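Local coordinates for aspartate aminotransferase, mitochondrial (Trypanosoma brucei brucei, PDB 4W5K), which probably works as a homodimer that uses pyridoxal phosphate to move an amino group between L-aspartate and 2-oxoglutarate, at residues A63-I68 against L277-Y282. The protein carries 1 engineered substitution. Residues are numbered along the deposited sequence; the frame is centred on the assembly and turned at random.
Sequences APVTGI and LIRPMY
Val65 pushes its two methyls against the C-terminal part of helix 264-282, one onto Ile278 and the other beside Arg279. A chi1 of 59° sets CG1 of Val65 between the backbone N and the carbonyl carbon and leaves CG2 anti to N; this CG2 meets Ile278 CG2 at 3.6 Å. The two branched side chains approach each other at a slant, and the same Val65 methyl also rests on Ile278 CB, 3.7 Å away. The CD1 end of Ile278 reaches on toward the turn, lying 3.7 Å from Val65 O, and approaches Thr66 more loosely.

Arg279 runs roughly at right angles to Val65. Its chain leaves the helix extended and bends at chi3 (-62°), which brings NH2 to 4.1 Å from Val65 CG1, an oblique van der Waals approach rather than a stack. A single water supplies a polar link between the segments: it donates to Val65 O at 3.0 Å and accepts from Tyr282 OH at 2.7 Å, so that it bridges the turn's backbone and the Tyr282 hydroxyl.

Pro64 to Gly67 form a type I beta turn closed by Gly67 N to Pro64 O, 2.9 Å, and this turn presents Val65 to the helix. Ala275 and Cys95 extend the apolar surface, touching Val65 and Ile278 respectively. Beyond the contact, Tyr282 O bonds to Arg253 of the second subunit, a residue that binds pyridoxal phosphate there, and Arg279 O to Asn130 of that subunit. The arrangement thus packs the loop just after cofactor-binding Tyr62 onto the kinked C-terminal part of that helix at the dimer interface, where, as in fold-type I aminotransferases, both subunits contribute to each active site.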
loop_
_atom_site.group_PDB
_atom_site.type_symbol
_atom_site.label_atom_id
_atom_site.label_comp_id
_atom_site.label_asym_id
_atom_site.label_seq_id
_atom_site.Cartn_x
_atom_site.Cartn_y
_atom_site.Cartn_z
ATOM N N ALA A 63 -1.382 -8.937 7.990
ATOM C CA ALA A 63 -1.975 -8.169 9.084
ATOM C C ALA A 63 -3.490 -8.102 8.890
ATOM O O ALA A 63 -3.991 -8.354 7.783
ATOM C CB ALA A 63 -1.375 -6.731 9.137
ATOM N N PRO A 64 -4.234 -7.752 9.959
ATOM C CA PRO A 64 -5.646 -7.438 9.725
ATOM C C PRO A 64 -5.813 -6.306 8.732
ATOM O O PRO A 64 -4.915 -5.490 8.542
ATOM C CB PRO A 64 -6.172 -7.026 11.112
ATOM C CG PRO A 64 -5.179 -7.624 12.096
ATOM C CD PRO A 64 -3.853 -7.586 11.380
ATOM N N VAL A 65 -6.987 -6.252 8.100
ATOM C CA VAL A 65 -7.266 -5.180 7.141
ATOM C C VAL A 65 -6.999 -3.774 7.697
ATOM O O VAL A 65 -6.454 -2.917 6.996
ATOM C CB VAL A 65 -8.759 -5.262 6.670
ATOM C CG1 VAL A 65 -9.701 -5.130 7.853
ATOM C CG2 VAL A 65 -9.057 -4.188 5.644
ATOM N N THR A 66 -7.325 -3.565 8.968
ATOM C CA THR A 66 -7.159 -2.241 9.600
ATOM C C THR A 66 -5.797 -2.060 10.265
ATOM O O THR A 66 -5.516 -1.014 10.856
ATOM C CB THR A 66 -8.281 -2.011 10.617
ATOM O OG1 THR A 66 -8.470 -3.224 11.359
ATOM C CG2 THR A 66 -9.592 -1.727 9.879
ATOM N N GLY A 67 -4.936 -3.061 10.130
ATOM C CA GLY A 67 -3.550 -2.951 10.570
ATOM C C GLY A 67 -3.254 -3.766 11.800
ATOM O O GLY A 67 -4.167 -4.339 12.430
ATOM N N ILE A 68 -1.964 -3.867 12.133
ATOM C CA ILE A 68 -1.564 -4.493 13.375
ATOM C C ILE A 68 -2.176 -3.718 14.550
ATOM O O ILE A 68 -1.930 -2.506 14.704
ATOM C CB ILE A 68 -0.017 -4.541 13.515
ATOM C CG1 ILE A 68 0.587 -5.349 12.350
ATOM C CG2 ILE A 68 0.366 -5.128 14.864
ATOM C CD1 ILE A 68 2.077 -5.564 12.481
ATOM N N LEU A 277 -13.125 0.144 2.391
ATOM C CA LEU A 277 -12.315 0.958 1.483
ATOM C C LEU A 277 -10.940 0.341 1.257
ATOM O O LEU A 277 -10.410 0.359 0.149
ATOM C CB LEU A 277 -12.131 2.378 2.030
ATOM C CG LEU A 277 -13.391 3.261 2.004
ATOM C CD1 LEU A 277 -13.180 4.543 2.802
ATOM C CD2 LEU A 277 -13.754 3.584 0.552
ATOM N N ILE A 278 -10.365 -0.176 2.330
ATOM C CA ILE A 278 -9.019 -0.767 2.284
ATOM C C ILE A 278 -8.986 -2.069 1.467
ATOM O O ILE A 278 -8.119 -2.250 0.622
ATOM C CB ILE A 278 -8.506 -1.056 3.688
ATOM C CG1 ILE A 278 -8.265 0.259 4.455
ATOM C CG2 ILE A 278 -7.188 -1.894 3.637
ATOM C CD1 ILE A 278 -8.365 0.074 5.950
ATOM N N ARG A 279 -9.918 -2.975 1.745
ATOM C CA ARG A 279 -9.828 -4.305 1.164
ATOM C C ARG A 279 -9.768 -4.300 -0.381
ATOM O O ARG A 279 -8.896 -4.962 -0.954
ATOM C CB ARG A 279 -10.983 -5.178 1.654
ATOM C CG ARG A 279 -10.849 -6.602 1.215
ATOM C CD ARG A 279 -11.899 -7.508 1.856
ATOM N NE ARG A 279 -11.789 -7.542 3.317
ATOM C CZ ARG A 279 -12.619 -6.909 4.145
ATOM N NH1 ARG A 279 -13.629 -6.194 3.658
ATOM N NH2 ARG A 279 -12.451 -6.998 5.460
ATOM N N PRO A 280 -10.644 -3.519 -1.060
ATOM C CA PRO A 280 -10.560 -3.489 -2.527
ATOM C C PRO A 280 -9.525 -2.502 -3.085
ATOM O O PRO A 280 -9.463 -2.334 -4.299
ATOM C CB PRO A 280 -11.979 -3.078 -2.939
ATOM C CG PRO A 280 -12.381 -2.136 -1.833
ATOM C CD PRO A 280 -11.849 -2.800 -0.579
ATOM N N MET A 281 -8.703 -1.900 -2.229
ATOM C CA MET A 281 -7.592 -1.084 -2.714
ATOM C C MET A 281 -6.246 -1.845 -2.620
ATOM O O MET A 281 -5.501 -1.883 -3.594
ATOM C CB MET A 281 -7.496 0.222 -1.941
ATOM C CG MET A 281 -6.612 1.218 -2.647
ATOM S SD MET A 281 -6.491 2.797 -1.766
ATOM C CE MET A 281 -8.174 3.385 -2.003
ATOM N N TYR A 282 -5.962 -2.448 -1.468
ATOM C CA TYR A 282 -4.670 -3.153 -1.271
ATOM C C TYR A 282 -4.784 -4.311 -0.267
ATOM O O TYR A 282 -3.767 -4.866 0.146
ATOM C CB TYR A 282 -3.561 -2.151 -0.819
ATOM C CG TYR A 282 -3.859 -1.394 0.449
ATOM C CD1 TYR A 282 -3.504 -1.897 1.701
ATOM C CD2 TYR A 282 -4.510 -0.150 0.397
ATOM C CE1 TYR A 282 -3.771 -1.157 2.885
ATOM C CE2 TYR A 282 -4.786 0.558 1.550
ATOM C CZ TYR A 282 -4.435 0.046 2.771
ATOM O OH TYR A 282 -4.703 0.797 3.893
HETATM O O HOH W 1 -4.671 -0.713 6.138
#